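PDB 5T8V: sister chromatid cohesion protein from Chaetomium thermophilum, which probably acts as a cohesin loader that associates with chromatin, this chain being the HEAT-repeat C-terminal part of the longer protein. Local coordinates for residues A883-Y888 against R919-D924; K908-V913 against M926-I931; T938-A943 against H993-E998; E998-F1003 against S1009-D1014. All blocks are in the same frame, centred on the assembly; numbering follows the deposited sequence.

Contact 1 (A883-Y888 against R919-D924); sequences AVVVIY and RALLDD
D924 leans from helix 919-935 onto two valines of helix 878-891, V885 and V886, and its side chain meets both. Its CB points at the other helix and lies 3.6 Å from V885 CG2 and 3.7 Å from V886 CG2, so the acid packs on the valine methyls through this carbon before its charged end is reached. Next comes CG, which sits beside the backbone N of its own residue (chi1 -61°) and is 3.4 Å from V886 CG2. At the tip, OD1 is the oxygen nearer to that methyl, while OD2 lies further off. The charge is not answered across the two segments: OD2 makes a salt bridge with R882 and OD1 another with R889, both from helix 878-891, so that the carboxylate is gripped from the same helix that its carbon atoms pack against. These paired arginines probably help keep the buried acid ionised. One turn earlier, L921 adds the other apolar piece, its CD1 touching V885 CG2 at 3.6 Å, with the two side chains crossing at about a right angle. The two short helical segments run nearly parallel, 21° apart, with their axes approaching to 9.6 Å. Helix 839-852 meets V886 through M847, and helix 969-986 meets L922 through L978 and M982, so the pair packs against both of these neighbouring helices.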
loop_
_atom_site.group_PDB
_atom_site.type_symbol
_atom_site.label_atom_id
_atom_site.label_comp_id
_atom_site.label_asym_id
_atom_site.label_seq_id
_atom_site.Cartn_x
_atom_site.Cartn_y
_atom_site.Cartn_z
ATOM N N ALA A 883 33.439 -0.866 34.682
ATOM C CA ALA A 883 33.971 -0.826 33.325
ATOM C C ALA A 883 35.480 -1.031 33.322
ATOM O O ALA A 883 35.997 -1.913 32.627
ATOM C CB ALA A 883 33.606 0.498 32.657
ATOM N N VAL A 884 36.211 -0.231 34.105
ATOM C CA VAL A 884 37.669 -0.299 34.049
ATOM C C VAL A 884 38.170 -1.630 34.598
ATOM O O VAL A 884 39.093 -2.233 34.037
ATOM C CB VAL A 884 38.304 0.898 34.785
ATOM C CG1 VAL A 884 37.854 2.207 34.149
ATOM C CG2 VAL A 884 37.975 0.881 36.269
ATOM N N VAL A 885 37.577 -2.119 35.692
ATOM C CA VAL A 885 38.053 -3.387 36.242
ATOM C C VAL A 885 37.774 -4.528 35.274
ATOM O O VAL A 885 38.544 -5.492 35.203
ATOM C CB VAL A 885 37.436 -3.669 37.626
ATOM C CG1 VAL A 885 37.787 -2.556 38.602
ATOM C CG2 VAL A 885 35.937 -3.837 37.522
ATOM N N VAL A 886 36.679 -4.447 34.512
ATOM C CA VAL A 886 36.405 -5.477 33.515
ATOM C C VAL A 886 37.375 -5.356 32.346
ATOM O O VAL A 886 37.802 -6.365 31.770
ATOM C CB VAL A 886 34.939 -5.395 33.053
ATOM C CG1 VAL A 886 34.714 -6.228 31.792
ATOM C CG2 VAL A 886 34.021 -5.877 34.164
ATOM N N ILE A 887 37.739 -4.129 31.975
ATOM C CA ILE A 887 38.685 -3.944 30.882
ATOM C C ILE A 887 40.054 -4.491 31.266
ATOM O O ILE A 887 40.748 -5.092 30.438
ATOM C CB ILE A 887 38.751 -2.460 30.477
ATOM C CG1 ILE A 887 37.419 -2.030 29.855
ATOM C CG2 ILE A 887 39.888 -2.218 29.480
ATOM C CD1 ILE A 887 37.269 -0.534 29.674
ATOM N N TYR A 888 40.470 -4.293 32.519
ATOM C CA TYR A 888 41.704 -4.918 32.986
ATOM C C TYR A 888 41.561 -6.433 33.040
ATOM O O TYR A 888 42.481 -7.167 32.657
ATOM C CB TYR A 888 42.086 -4.374 34.365
ATOM C CG TYR A 888 42.836 -3.057 34.359
ATOM C CD1 TYR A 888 42.946 -2.293 33.203
ATOM C CD2 TYR A 888 43.448 -2.585 35.513
ATOM C CE1 TYR A 888 43.635 -1.095 33.201
ATOM C CE2 TYR A 888 44.140 -1.389 35.520
ATOM C CZ TYR A 888 44.230 -0.650 34.362
ATOM O OH TYR A 888 44.918 0.542 34.365
ATOM N N ARG A 919 28.439 -5.600 45.903
ATOM C CA ARG A 919 28.691 -6.966 45.452
ATOM C C ARG A 919 28.984 -7.018 43.957
ATOM O O ARG A 919 30.006 -7.571 43.534
ATOM C CB ARG A 919 27.485 -7.842 45.793
ATOM C CG ARG A 919 27.530 -9.259 45.222
ATOM C CD ARG A 919 26.158 -9.913 45.275
ATOM N NE ARG A 919 26.043 -10.997 44.295
ATOM C CZ ARG A 919 26.122 -12.295 44.571
ATOM N NH1 ARG A 919 26.306 -12.718 45.815
ATOM N NH2 ARG A 919 26.009 -13.182 43.592
ATOM N N ALA A 920 28.088 -6.457 43.139
ATOM C CA ALA A 920 28.212 -6.590 41.691
ATOM C C ALA A 920 29.589 -6.155 41.206
ATOM O O ALA A 920 30.151 -6.759 40.285
ATOM C CB ALA A 920 27.119 -5.779 40.996
ATOM N N LEU A 921 30.150 -5.108 41.811
ATOM C CA LEU A 921 31.496 -4.682 41.445
ATOM C C LEU A 921 32.549 -5.536 42.138
ATOM O O LEU A 921 33.604 -5.823 41.557
ATOM C CB LEU A 921 31.689 -3.204 41.788
ATOM C CG LEU A 921 33.052 -2.575 41.481
ATOM C CD1 LEU A 921 33.547 -2.971 40.104
ATOM C CD2 LEU A 921 32.960 -1.055 41.565
ATOM N N LEU A 922 32.277 -5.962 43.377
ATOM C CA LEU A 922 33.194 -6.869 44.057
ATOM C C LEU A 922 33.485 -8.095 43.203
ATOM O O LEU A 922 34.574 -8.676 43.291
ATOM C CB LEU A 922 32.633 -7.303 45.410
ATOM C CG LEU A 922 33.531 -8.295 46.163
ATOM C CD1 LEU A 922 34.960 -7.781 46.317
ATOM C CD2 LEU A 922 32.940 -8.606 47.518
ATOM N N ASP A 923 32.521 -8.505 42.376
ATOM C CA ASP A 923 32.723 -9.656 41.503
ATOM C C ASP A 923 33.838 -9.392 40.498
ATOM O O ASP A 923 34.845 -10.111 40.455
ATOM C CB ASP A 923 31.405 -9.990 40.796
ATOM C CG ASP A 923 31.393 -11.381 40.199
ATOM O OD1 ASP A 923 32.290 -11.690 39.389
ATOM O OD2 ASP A 923 30.485 -12.167 40.542
ATOM N N ASP A 924 33.682 -8.346 39.686
ATOM C CA ASP A 924 34.667 -8.067 38.649
ATOM C C ASP A 924 36.022 -7.707 39.250
ATOM O O ASP A 924 37.067 -8.065 38.692
ATOM C CB ASP A 924 34.165 -6.946 37.741
ATOM C CG ASP A 924 32.877 -7.311 37.025
ATOM O OD1 ASP A 924 32.941 -8.074 36.041
ATOM O OD2 ASP A 924 31.804 -6.833 37.447
#

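Contact 2 (K908-V913 against M926-I931)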
loop_
_atom_site.group_PDB
_atom_site.type_symbol
_atom_site.label_atom_id
_atom_site.label_comp_id
_atom_site.label_asym_id
_atom_site.label_seq_id
_atom_site.Cartn_x
_atom_site.Cartn_y
_atom_site.Cartn_z
ATOM N N LYS A 908 47.873 -3.712 44.799
ATOM C CA LYS A 908 47.950 -3.029 46.088
ATOM C C LYS A 908 46.927 -1.903 46.192
ATOM O O LYS A 908 46.424 -1.626 47.287
ATOM C CB LYS A 908 49.362 -2.492 46.320
ATOM C CG LYS A 908 50.328 -3.526 46.891
ATOM C CD LYS A 908 51.591 -2.872 47.440
ATOM C CE LYS A 908 52.817 -3.207 46.606
ATOM N NZ LYS A 908 53.328 -4.584 46.873
ATOM N N GLU A 909 46.607 -1.246 45.076
ATOM C CA GLU A 909 45.574 -0.216 45.067
ATOM C C GLU A 909 44.171 -0.789 44.931
ATOM O O GLU A 909 43.197 -0.050 45.112
ATOM C CB GLU A 909 45.815 0.769 43.920
ATOM C CG GLU A 909 47.168 1.462 43.958
ATOM C CD GLU A 909 47.341 2.454 42.823
ATOM O OE1 GLU A 909 46.392 2.621 42.027
ATOM O OE2 GLU A 909 48.428 3.064 42.727
ATOM N N LEU A 910 44.046 -2.079 44.623
ATOM C CA LEU A 910 42.767 -2.686 44.296
ATOM C C LEU A 910 42.266 -3.650 45.361
ATOM O O LEU A 910 41.103 -4.061 45.300
ATOM C CB LEU A 910 42.875 -3.427 42.954
ATOM C CG LEU A 910 41.578 -3.836 42.260
ATOM C CD1 LEU A 910 40.801 -2.603 41.822
ATOM C CD2 LEU A 910 41.889 -4.730 41.071
ATOM N N LEU A 911 43.102 -4.024 46.324
ATOM C CA LEU A 911 42.686 -4.949 47.367
ATOM C C LEU A 911 41.861 -4.256 48.449
ATOM O O LEU A 911 40.785 -4.754 48.802
ATOM C CB LEU A 911 43.904 -5.628 47.994
ATOM C CG LEU A 911 43.556 -6.790 48.923
ATOM C CD1 LEU A 911 44.514 -7.948 48.706
ATOM C CD2 LEU A 911 43.568 -6.343 50.382
ATOM N N PRO A 912 42.311 -3.127 49.007
ATOM C CA PRO A 912 41.555 -2.537 50.128
ATOM C C PRO A 912 40.111 -2.204 49.792
ATOM O O PRO A 912 39.263 -2.213 50.693
ATOM C CB PRO A 912 42.363 -1.277 50.475
ATOM C CG PRO A 912 43.223 -1.017 49.299
ATOM C CD PRO A 912 43.524 -2.344 48.706
ATOM N N VAL A 913 39.795 -1.918 48.525
ATOM C CA VAL A 913 38.420 -1.602 48.152
ATOM C C VAL A 913 37.488 -2.791 48.312
ATOM O O VAL A 913 36.265 -2.619 48.278
ATOM C CB VAL A 913 38.332 -1.085 46.698
ATOM C CG1 VAL A 913 39.368 0.014 46.452
ATOM C CG2 VAL A 913 38.503 -2.220 45.695
ATOM N N MET A 926 37.236 -8.777 42.157
ATOM C CA MET A 926 37.836 -10.003 42.675
ATOM C C MET A 926 38.417 -10.834 41.539
ATOM O O MET A 926 39.543 -11.340 41.635
ATOM C CB MET A 926 36.799 -10.807 43.461
ATOM C CG MET A 926 37.354 -12.070 44.117
ATOM S SD MET A 926 38.601 -11.734 45.385
ATOM C CE MET A 926 37.578 -11.078 46.705
ATOM N N ALA A 927 37.660 -10.982 40.448
ATOM C CA ALA A 927 38.199 -11.635 39.260
ATOM C C ALA A 927 39.506 -10.981 38.831
ATOM O O ALA A 927 40.505 -11.663 38.573
ATOM C CB ALA A 927 37.174 -11.583 38.128
ATOM N N CYS A 928 39.517 -9.647 38.764
ATOM C CA CYS A 928 40.728 -8.937 38.372
ATOM C C CYS A 928 41.880 -9.247 39.321
ATOM O O CYS A 928 43.020 -9.442 38.882
ATOM C CB CYS A 928 40.453 -7.434 38.325
ATOM S SG CYS A 928 41.736 -6.466 37.509
ATOM N N LEU A 929 41.604 -9.300 40.626
ATOM C CA LEU A 929 42.637 -9.661 41.592
ATOM C C LEU A 929 43.223 -11.032 41.276
ATOM O O LEU A 929 44.446 -11.196 41.201
ATOM C CB LEU A 929 42.065 -9.641 43.010
ATOM C CG LEU A 929 41.787 -8.278 43.646
ATOM C CD1 LEU A 929 41.060 -8.457 44.973
ATOM C CD2 LEU A 929 43.078 -7.494 43.846
ATOM N N TRP A 930 42.360 -12.034 41.094
ATOM C CA TRP A 930 42.847 -13.367 40.756
ATOM C C TRP A 930 43.722 -13.329 39.510
ATOM O O TRP A 930 44.811 -13.916 39.484
ATOM C CB TRP A 930 41.667 -14.318 40.557
ATOM C CG TRP A 930 42.060 -15.682 40.050
ATOM C CD1 TRP A 930 41.645 -16.271 38.892
ATOM C CD2 TRP A 930 42.946 -16.621 40.680
ATOM N NE1 TRP A 930 42.210 -17.516 38.763
ATOM C CE2 TRP A 930 43.013 -17.754 39.846
ATOM C CE3 TRP A 930 43.686 -16.612 41.867
ATOM C CZ2 TRP A 930 43.789 -18.868 40.160
ATOM C CZ3 TRP A 930 44.454 -17.719 42.179
ATOM C CH2 TRP A 930 44.501 -18.832 41.328
ATOM N N ILE A 931 43.263 -12.637 38.465
ATOM C CA ILE A 931 44.048 -12.533 37.234
ATOM C C ILE A 931 45.431 -11.970 37.536
ATOM O O ILE A 931 46.457 -12.605 37.257
ATOM C CB ILE A 931 43.304 -11.674 36.197
ATOM C CG1 ILE A 931 41.982 -12.340 35.790
ATOM C CG2 ILE A 931 44.176 -11.413 34.976
ATOM C CD1 ILE A 931 42.131 -13.668 35.071
#
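L910 of helix 900-910 packs on C928 and L929 of helix 919-935, with the L911 backbone close beside. Following the chain, E909 comes just before them and turns its carboxylate to other partners, with OE1 in a salt bridge to R866. L910 then makes the main contact. Its CB points toward the opposite helix, and with CG set anti to the backbone N (chi1 -165°) the branch extends until CD2 lands between two residues, 4.0 Å from C928 SG and 4.1 Å from L929 CD2. C928 CB, at 4.1 Å from the same methyl, makes the cysteine side of that seat. L929 answers with one branch: its CD2 meets the L910 tip and also comes within 4.2 Å of L910 CB, so the two leucine side chains meet at an oblique angle, one L929 methyl touching both the root and the tip of L910. At L911 the contact thins to the backbone, its N lying 4.3 Å from L929 CD2. A 3-10 turn follows at P912 and V913 and leads the chain onward. No hydrogen bond links the two segments, and the side-chain contacts are apolar. The helices concerned are successive in the chain, and V914 of the linker between them also packs on L929. Outside this pair, I869 of helix 866-870 touches L910, while helix 969-986 reaches A927 through H986.

Contact 3 (T938-A943 against H993-E998); sequences TYEPLA and HEMFKE
A943, in the first turn of helix 940-960, is met by both M995 and F996 of the loop that precedes helix 1009-1016. Its CB points at that loop and lies 3.7 Å from M995 CG and 4.1 Å from F996 CE1; the methyl approaches the phenyl ring obliquely. M995 leaves its backbone with CG anti to N (chi1 174°) and then bends at chi2, which carries CE past the alanine to E940. There CE is 4.1 Å from E940 CG and equally far from E940 OE2, a loose van der Waals contact at the margin, E940 being exposed. In the next shell, I947 touches both M995 and F996, and V946 adds to the seat of the phenyl ring, so helix 940-960 receives the loop along successive turns. L989 packs on A943, and V1008 on F996. Y939, at the N-cap position, supplies the carbonyl oxygen that bonds A943 N at 3.1 Å, fixing the alanine in the opening turn, while the Y939 ring meets that of H992. This is a loop between helices packed back on an earlier helix, consistent with the helical-repeat (HEAT) solenoid of this protein.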
loop_
_atom_site.group_PDB
_atom_site.type_symbol
_atom_site.label_atom_id
_atom_site.label_comp_id
_atom_site.label_asym_id
_atom_site.label_seq_id
_atom_site.Cartn_x
_atom_site.Cartn_y
_atom_site.Cartn_z
ATOM N N THR A 938 52.862 -14.451 42.819
ATOM C CA THR A 938 52.486 -14.426 44.223
ATOM C C THR A 938 50.979 -14.578 44.395
ATOM O O THR A 938 50.186 -14.117 43.569
ATOM C CB THR A 938 52.942 -13.124 44.885
ATOM O OG1 THR A 938 52.302 -12.009 44.250
ATOM C CG2 THR A 938 54.451 -12.965 44.778
ATOM N N TYR A 939 50.595 -15.243 45.485
ATOM C CA TYR A 939 49.198 -15.361 45.882
ATOM C C TYR A 939 48.992 -15.104 47.368
ATOM O O TYR A 939 47.853 -15.184 47.842
ATOM C CB TYR A 939 48.654 -16.757 45.536
ATOM C CG TYR A 939 48.844 -17.155 44.089
ATOM C CD1 TYR A 939 50.026 -17.750 43.663
ATOM C CD2 TYR A 939 47.842 -16.944 43.151
ATOM C CE1 TYR A 939 50.206 -18.119 42.341
ATOM C CE2 TYR A 939 48.013 -17.311 41.827
ATOM C CZ TYR A 939 49.196 -17.898 41.428
ATOM O OH TYR A 939 49.373 -18.265 40.114
ATOM N N GLU A 940 50.053 -14.797 48.113
ATOM C CA GLU A 940 49.917 -14.583 49.550
ATOM C C GLU A 940 48.982 -13.433 49.907
ATOM O O GLU A 940 48.285 -13.549 50.929
ATOM C CB GLU A 940 51.304 -14.363 50.168
ATOM C CG GLU A 940 51.295 -14.213 51.689
ATOM C CD GLU A 940 51.033 -12.786 52.152
ATOM O OE1 GLU A 940 51.365 -11.842 51.404
ATOM O OE2 GLU A 940 50.494 -12.612 53.267
ATOM N N PRO A 941 48.925 -12.315 49.173
ATOM C CA PRO A 941 47.961 -11.268 49.562
ATOM C C PRO A 941 46.518 -11.743 49.537
ATOM O O PRO A 941 45.751 -11.445 50.465
ATOM C CB PRO A 941 48.220 -10.147 48.542
ATOM C CG PRO A 941 49.064 -10.752 47.476
ATOM C CD PRO A 941 49.834 -11.844 48.114
ATOM N N LEU A 942 46.122 -12.482 48.500
ATOM C CA LEU A 942 44.775 -13.038 48.461
ATOM C C LEU A 942 44.538 -13.977 49.636
ATOM O O LEU A 942 43.550 -13.841 50.367
ATOM C CB LEU A 942 44.546 -13.765 47.135
ATOM C CG LEU A 942 44.364 -12.880 45.900
ATOM C CD1 LEU A 942 44.350 -13.727 44.636
ATOM C CD2 LEU A 942 43.087 -12.067 46.007
ATOM N N ALA A 943 45.439 -14.942 49.834
ATOM C CA ALA A 943 45.311 -15.856 50.964
ATOM C C ALA A 943 45.170 -15.092 52.273
ATOM O O ALA A 943 44.398 -15.486 53.154
ATOM C CB ALA A 943 46.517 -16.794 51.018
ATOM N N HIS A 993 47.491 -24.959 50.214
ATOM C CA HIS A 993 46.883 -25.680 51.324
ATOM C C HIS A 993 47.705 -25.595 52.602
ATOM O O HIS A 993 47.225 -26.030 53.654
ATOM C CB HIS A 993 46.672 -27.148 50.945
ATOM C CG HIS A 993 47.929 -27.866 50.566
ATOM N ND1 HIS A 993 48.543 -27.704 49.343
ATOM C CD2 HIS A 993 48.682 -28.760 51.250
ATOM C CE1 HIS A 993 49.623 -28.463 49.290
ATOM N NE2 HIS A 993 49.731 -29.114 50.435
ATOM N N GLU A 994 48.921 -25.053 52.541
ATOM C CA GLU A 994 49.752 -24.889 53.726
ATOM C C GLU A 994 49.677 -23.489 54.315
ATOM O O GLU A 994 49.805 -23.336 55.534
ATOM C CB GLU A 994 51.212 -25.218 53.395
ATOM C CG GLU A 994 51.955 -25.933 54.515
ATOM C CD GLU A 994 51.383 -27.308 54.806
ATOM O OE1 GLU A 994 50.758 -27.898 53.900
ATOM O OE2 GLU A 994 51.554 -27.796 55.943
ATOM N N MET A 995 49.469 -22.466 53.483
ATOM C CA MET A 995 49.318 -21.107 53.991
ATOM C C MET A 995 48.135 -20.980 54.939
ATOM O O MET A 995 48.125 -20.077 55.784
ATOM C CB MET A 995 49.159 -20.129 52.822
ATOM C CG MET A 995 48.857 -18.687 53.226
ATOM S SD MET A 995 50.144 -17.942 54.249
ATOM C CE MET A 995 49.407 -16.349 54.613
ATOM N N PHE A 996 47.141 -21.860 54.821
ATOM C CA PHE A 996 45.949 -21.781 55.656
ATOM C C PHE A 996 46.068 -22.590 56.940
ATOM O O PHE A 996 45.436 -22.237 57.943
ATOM C CB PHE A 996 44.725 -22.256 54.867
ATOM C CG PHE A 996 44.214 -21.245 53.879
ATOM C CD1 PHE A 996 44.800 -21.116 52.630
ATOM C CD2 PHE A 996 43.146 -20.422 54.200
ATOM C CE1 PHE A 996 44.331 -20.186 51.723
ATOM C CE2 PHE A 996 42.673 -19.492 53.297
ATOM C CZ PHE A 996 43.267 -19.374 52.056
ATOM N N LYS A 997 46.862 -23.663 56.946
ATOM C CA LYS A 997 46.978 -24.470 58.156
ATOM C C LYS A 997 47.728 -23.728 59.254
ATOM O O LYS A 997 47.531 -24.018 60.440
ATOM C CB LYS A 997 47.672 -25.797 57.851
ATOM C CG LYS A 997 47.494 -26.829 58.957
ATOM C CD LYS A 997 48.460 -27.995 58.827
ATOM C CE LYS A 997 48.287 -28.969 59.985
ATOM N NZ LYS A 997 49.261 -30.091 59.938
ATOM N N GLU A 998 48.587 -22.774 58.887
ATOM C CA GLU A 998 49.342 -22.037 59.896
ATOM C C GLU A 998 48.426 -21.213 60.791
ATOM O O GLU A 998 48.765 -20.953 61.951
ATOM C CB GLU A 998 50.376 -21.130 59.223
ATOM C CG GLU A 998 51.296 -21.841 58.237
ATOM C CD GLU A 998 51.972 -23.061 58.833
ATOM O OE1 GLU A 998 51.384 -24.161 58.766
ATOM O OE2 GLU A 998 53.088 -22.918 59.377
#

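Contact 4 (E998-F1003 against S1009-D1014); sequences EHFPKF and SKLMVD
L1011 pushes its CD2 methyl into the angle between two phenyl rings, F1000 and F1003, whose planes stand roughly perpendicular to each other. The methyl lies over one face of each. Above F1003 it is almost exactly centred, 4.0 Å from the ring centroid and only 8° off the ring normal, a well-formed CH-pi contact. Toward F1000 it sits off to one side, nearest to CD2 of that ring at 4.0 Å. The rest of the leucine follows the F1003 rim: L1011 CB is 3.9 Å from F1003 CE1, and the other methyl, L1011 CD1, is 4.1 Å from F1003 CD1. CG lies anti to the backbone N in L1011 (chi1 178°), which sends both methyls out from helix 1009-1016 toward the loop. The rings are brought to the same side by a type I turn running from F1000 to F1003, closed by a weak bond from F1003 N to F1000 O. F1000 also takes part in a cation-pi contact with K951 of helix 940-960. No hydrogen bond joins the two segments: between them the contact rests on dispersion and CH-pi attraction, with one leucine serving both aromatic rings.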
loop_
_atom_site.group_PDB
_atom_site.type_symbol
_atom_site.label_atom_id
_atom_site.label_comp_id
_atom_site.label_asym_id
_atom_site.label_seq_id
_atom_site.Cartn_x
_atom_site.Cartn_y
_atom_site.Cartn_z
ATOM N N GLU A 998 48.587 -22.774 58.887
ATOM C CA GLU A 998 49.342 -22.037 59.896
ATOM C C GLU A 998 48.426 -21.213 60.791
ATOM O O GLU A 998 48.765 -20.953 61.951
ATOM C CB GLU A 998 50.376 -21.130 59.223
ATOM C CG GLU A 998 51.296 -21.841 58.237
ATOM C CD GLU A 998 51.972 -23.061 58.833
ATOM O OE1 GLU A 998 51.384 -24.161 58.766
ATOM O OE2 GLU A 998 53.088 -22.918 59.377
ATOM N N HIS A 999 47.269 -20.796 60.277
ATOM C CA HIS A 999 46.326 -19.983 61.037
ATOM C C HIS A 999 45.136 -20.774 61.556
ATOM O O HIS A 999 44.544 -20.388 62.569
ATOM C CB HIS A 999 45.815 -18.824 60.175
ATOM C CG HIS A 999 46.905 -17.996 59.569
ATOM N ND1 HIS A 999 47.690 -18.446 58.530
ATOM C CD2 HIS A 999 47.343 -16.748 59.859
ATOM C CE1 HIS A 999 48.564 -17.510 58.204
ATOM N NE2 HIS A 999 48.374 -16.470 58.996
ATOM N N PHE A 1000 44.770 -21.866 60.884
ATOM C CA PHE A 1000 43.708 -22.765 61.330
ATOM C C PHE A 1000 44.345 -24.107 61.666
ATOM O O PHE A 1000 44.397 -25.004 60.811
ATOM C CB PHE A 1000 42.635 -22.919 60.250
ATOM C CG PHE A 1000 42.094 -21.611 59.747
ATOM C CD1 PHE A 1000 41.000 -21.019 60.352
ATOM C CD2 PHE A 1000 42.688 -20.969 58.674
ATOM C CE1 PHE A 1000 40.505 -19.812 59.892
ATOM C CE2 PHE A 1000 42.199 -19.763 58.209
ATOM C CZ PHE A 1000 41.107 -19.184 58.818
ATOM N N PRO A 1001 44.843 -24.298 62.894
ATOM C CA PRO A 1001 45.664 -25.492 63.171
ATOM C C PRO A 1001 44.957 -26.804 62.882
ATOM O O PRO A 1001 45.572 -27.724 62.328
ATOM C CB PRO A 1001 46.002 -25.340 64.663
ATOM C CG PRO A 1001 45.812 -23.887 64.962
ATOM C CD PRO A 1001 44.696 -23.438 64.080
ATOM N N LYS A 1002 43.678 -26.918 63.231
ATOM C CA LYS A 1002 42.952 -28.171 63.061
ATOM C C LYS A 1002 42.359 -28.286 61.660
ATOM O O LYS A 1002 41.278 -28.857 61.484
ATOM C CB LYS A 1002 41.854 -28.299 64.119
ATOM C CG LYS A 1002 40.831 -27.164 64.127
ATOM C CD LYS A 1002 40.118 -27.070 65.471
ATOM C CE LYS A 1002 39.259 -28.298 65.751
ATOM N NZ LYS A 1002 38.795 -28.345 67.165
ATOM N N PHE A 1003 43.058 -27.753 60.662
ATOM C CA PHE A 1003 42.655 -27.874 59.270
ATOM C C PHE A 1003 43.478 -28.953 58.578
ATOM O O PHE A 1003 44.694 -29.044 58.773
ATOM C CB PHE A 1003 42.826 -26.542 58.534
ATOM C CG PHE A 1003 42.654 -26.645 57.040
ATOM C CD1 PHE A 1003 41.487 -27.161 56.493
ATOM C CD2 PHE A 1003 43.656 -26.217 56.181
ATOM C CE1 PHE A 1003 41.331 -27.256 55.122
ATOM C CE2 PHE A 1003 43.502 -26.309 54.810
ATOM C CZ PHE A 1003 42.338 -26.829 54.281
ATOM N N SER A 1009 38.234 -24.664 49.964
ATOM C CA SER A 1009 36.812 -24.619 49.645
ATOM C C SER A 1009 35.985 -25.184 50.793
ATOM O O SER A 1009 35.077 -24.524 51.314
ATOM C CB SER A 1009 36.547 -25.403 48.358
ATOM O OG SER A 1009 37.593 -25.216 47.419
ATOM N N LYS A 1010 36.305 -26.411 51.209
ATOM C CA LYS A 1010 35.596 -27.028 52.322
ATOM C C LYS A 1010 35.865 -26.307 53.633
ATOM O O LYS A 1010 35.039 -26.368 54.548
ATOM C CB LYS A 1010 35.987 -28.500 52.444
ATOM C CG LYS A 1010 35.506 -29.152 53.726
ATOM C CD LYS A 1010 35.443 -30.660 53.601
ATOM C CE LYS A 1010 35.114 -31.304 54.935
ATOM N NZ LYS A 1010 34.733 -32.735 54.788
ATOM N N LEU A 1011 37.010 -25.635 53.759
ATOM C CA LEU A 1011 37.265 -24.843 54.958
ATOM C C LEU A 1011 36.325 -23.646 55.021
ATOM O O LEU A 1011 35.686 -23.392 56.051
ATOM C CB LEU A 1011 38.728 -24.393 54.988
ATOM C CG LEU A 1011 39.162 -23.501 56.155
ATOM C CD1 LEU A 1011 38.844 -24.148 57.496
ATOM C CD2 LEU A 1011 40.650 -23.190 56.057
ATOM N N MET A 1012 36.213 -22.909 53.914
ATOM C CA MET A 1012 35.284 -21.787 53.852
ATOM C C MET A 1012 33.857 -22.249 54.119
ATOM O O MET A 1012 33.157 -21.693 54.977
ATOM C CB MET A 1012 35.396 -21.104 52.487
ATOM C CG MET A 1012 36.805 -20.605 52.174
ATOM S SD MET A 1012 36.963 -19.717 50.611
ATOM C CE MET A 1012 36.836 -21.052 49.430
ATOM N N VAL A 1013 33.412 -23.284 53.403
ATOM C CA VAL A 1013 32.061 -23.802 53.606
ATOM C C VAL A 1013 31.856 -24.192 55.065
ATOM O O VAL A 1013 30.857 -23.821 55.693
ATOM C CB VAL A 1013 31.797 -24.991 52.662
ATOM C CG1 VAL A 1013 30.446 -25.637 52.967
ATOM C CG2 VAL A 1013 31.849 -24.535 51.209
ATOM N N ASP A 1014 32.805 -24.944 55.626
ATOM C CA ASP A 1014 32.669 -25.429 56.996
ATOM C C ASP A 1014 32.609 -24.287 58.001
ATOM O O ASP A 1014 31.964 -24.417 59.048
ATOM C CB ASP A 1014 33.826 -26.367 57.339
ATOM C CG ASP A 1014 33.688 -27.728 56.685
ATOM O OD1 ASP A 1014 32.963 -27.832 55.673
ATOM O OD2 ASP A 1014 34.308 -28.694 57.182
#

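The four contacts lie in one region of the solenoid, with centres 52 to 74 Å from the centre of the chain. Contacts 1 and 2 share helix 919-935, with centres about 9 Å apart, and join where Y888 CB meets C928 SG at 3.8 Å. Contact 2 passes to contact 3, about 16 Å between centres, through W930 CZ3 against Y939 CE2 at 3.6 Å. Contacts 3 and 4, centres about 11 Å apart, share E998: segments 993-998 and 998-1003 lie in one loop, packed on helix 940-960 in contact 3 and on helix 1009-1016 in contact 4. F996 CD2 comes 4.2 Å from L1011 CD2. Contacts 1 and 4, about 28 Å apart between centres, do not touch.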